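Local coordinates for peptide amidase (Stenotrophomonas maltophilia, PDB 1M22), which probably hydrolyses amide bonds as an amidase signature enzyme, with a serine nucleophile, at residues V123-T128 / N176-A181. Residues are numbered along the deposited sequence; the frame is centred on the assembly and turned at random.
Sequences VVLGKT and NLASVA
A178 O accepts a hydrogen bond from R229 NH1, while the methyl group of the same residue faces L125 of strand 123-128, which lies in the mixed sheet of the amidase signature fold. L125 CB points toward residues 176-181, where the chain leaves helix 167-174 and enters strand 180-185. That helix closes in a Schellman motif with N176, at positive phi, in the C-prime position; L177 and A178, the two residues that L125 meets, follow directly. Strand 82-86, which ends in catalytic K86, lies between the two sheet strands, so the contact reaches past an intervening strand rather than joining neighbours.

One methyl makes the crossing. CG of L125 stands anti to the carbonyl carbon (chi1 -73°), and CD1 continues the line anti to CA (chi2 172°), carrying this branch to the turn, while T31 and Y34 of helix 27-43 also pack on the leucine. There L125 CD1 lies 3.6 Å from A178 CB, alongside the methyl rather than end-on, and 4.0 Å from A178 CA. The neighbouring carbonyl, one residue earlier, is met differently from that of A178: L125 CD1 sits 3.5 Å from L177 O, apolar cover for a buried oxygen that has no hydrogen-bonding partner in the model.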
loop_
_atom_site.group_PDB
_atom_site.type_symbol
_atom_site.label_atom_id
_atom_site.label_comp_id
_atom_site.label_asym_id
_atom_site.label_seq_id
_atom_site.Cartn_x
_atom_site.Cartn_y
_atom_site.Cartn_z
ATOM N N VAL A 123 -13.274 12.509 0.774
ATOM C CA VAL A 123 -13.246 13.095 2.107
ATOM C C VAL A 123 -12.123 12.417 2.887
ATOM O O VAL A 123 -12.090 11.192 2.991
ATOM C CB VAL A 123 -14.583 12.851 2.841
ATOM C CG1 VAL A 123 -14.477 13.287 4.300
ATOM C CG2 VAL A 123 -15.702 13.608 2.138
ATOM N N VAL A 124 -11.196 13.202 3.423
ATOM C CA VAL A 124 -10.099 12.628 4.193
ATOM C C VAL A 124 -10.531 12.458 5.647
ATOM O O VAL A 124 -10.765 13.435 6.350
ATOM C CB VAL A 124 -8.843 13.525 4.130
ATOM C CG1 VAL A 124 -7.717 12.914 4.955
ATOM C CG2 VAL A 124 -8.406 13.696 2.682
ATOM N N LEU A 125 -10.657 11.210 6.089
ATOM C CA LEU A 125 -11.062 10.921 7.462
ATOM C C LEU A 125 -9.921 11.125 8.450
ATOM O O LEU A 125 -10.147 11.501 9.601
ATOM C CB LEU A 125 -11.549 9.477 7.591
ATOM C CG LEU A 125 -12.901 9.074 7.007
ATOM C CD1 LEU A 125 -13.051 7.562 7.102
ATOM C CD2 LEU A 125 -14.027 9.770 7.760
ATOM N N GLY A 126 -8.700 10.863 7.997
ATOM C CA GLY A 126 -7.547 11.001 8.863
ATOM C C GLY A 126 -6.342 10.259 8.323
ATOM O O GLY A 126 -6.305 9.896 7.144
ATOM N N LYS A 127 -5.368 10.023 9.197
ATOM C CA LYS A 127 -4.125 9.347 8.843
ATOM C C LYS A 127 -4.010 8.004 9.553
ATOM O O LYS A 127 -4.491 7.846 10.676
ATOM C CB LYS A 127 -2.927 10.221 9.235
ATOM C CG LYS A 127 -3.037 11.685 8.820
ATOM C CD LYS A 127 -3.095 11.858 7.308
ATOM C CE LYS A 127 -1.777 11.489 6.644
ATOM N NZ LYS A 127 -0.651 12.379 7.065
ATOM N N THR A 128 -3.367 7.039 8.903
ATOM C CA THR A 128 -3.198 5.718 9.490
ATOM C C THR A 128 -1.784 5.445 9.984
ATOM O O THR A 128 -0.797 5.958 9.443
ATOM C CB THR A 128 -3.591 4.608 8.499
ATOM O OG1 THR A 128 -2.926 4.825 7.247
ATOM C CG2 THR A 128 -5.098 4.598 8.291
ATOM N N ASN A 176 -13.390 -2.099 7.849
ATOM C CA ASN A 176 -14.416 -1.163 7.402
ATOM C C ASN A 176 -14.434 0.154 8.186
ATOM O O ASN A 176 -15.499 0.664 8.554
ATOM C CB ASN A 176 -15.802 -1.827 7.433
ATOM C CG ASN A 176 -15.980 -2.852 6.322
ATOM O OD1 ASN A 176 -15.833 -4.058 6.537
ATOM N ND2 ASN A 176 -16.290 -2.375 5.125
ATOM N N LEU A 177 -13.246 0.706 8.420
ATOM C CA LEU A 177 -13.109 1.980 9.119
ATOM C C LEU A 177 -13.138 3.139 8.121
ATOM O O LEU A 177 -13.145 4.304 8.508
ATOM C CB LEU A 177 -11.802 2.027 9.912
ATOM C CG LEU A 177 -11.586 0.942 10.969
ATOM C CD1 LEU A 177 -10.315 1.254 11.741
ATOM C CD2 LEU A 177 -12.774 0.876 11.919
ATOM N N ALA A 178 -13.130 2.802 6.834
ATOM C CA ALA A 178 -13.191 3.783 5.755
ATOM C C ALA A 178 -13.543 3.026 4.483
ATOM O O ALA A 178 -13.520 1.799 4.463
ATOM C CB ALA A 178 -11.850 4.489 5.591
ATOM N N SER A 179 -13.879 3.755 3.425
ATOM C CA SER A 179 -14.218 3.119 2.158
ATOM C C SER A 179 -12.971 2.510 1.532
ATOM O O SER A 179 -12.968 1.342 1.149
ATOM C CB SER A 179 -14.823 4.142 1.197
ATOM O OG SER A 179 -14.932 3.607 -0.109
ATOM N N VAL A 180 -11.920 3.320 1.439
ATOM C CA VAL A 180 -10.646 2.906 0.860
ATOM C C VAL A 180 -9.517 3.629 1.591
ATOM O O VAL A 180 -9.764 4.506 2.422
ATOM C CB VAL A 180 -10.573 3.269 -0.642
ATOM C CG1 VAL A 180 -11.611 2.477 -1.422
ATOM C CG2 VAL A 180 -10.804 4.765 -0.830
ATOM N N ALA A 181 -8.279 3.268 1.275
ATOM C CA ALA A 181 -7.123 3.897 1.900
ATOM C C ALA A 181 -5.938 3.935 0.948
ATOM O O ALA A 181 -5.917 3.244 -0.074
ATOM C CB ALA A 181 -6.735 3.148 3.175
#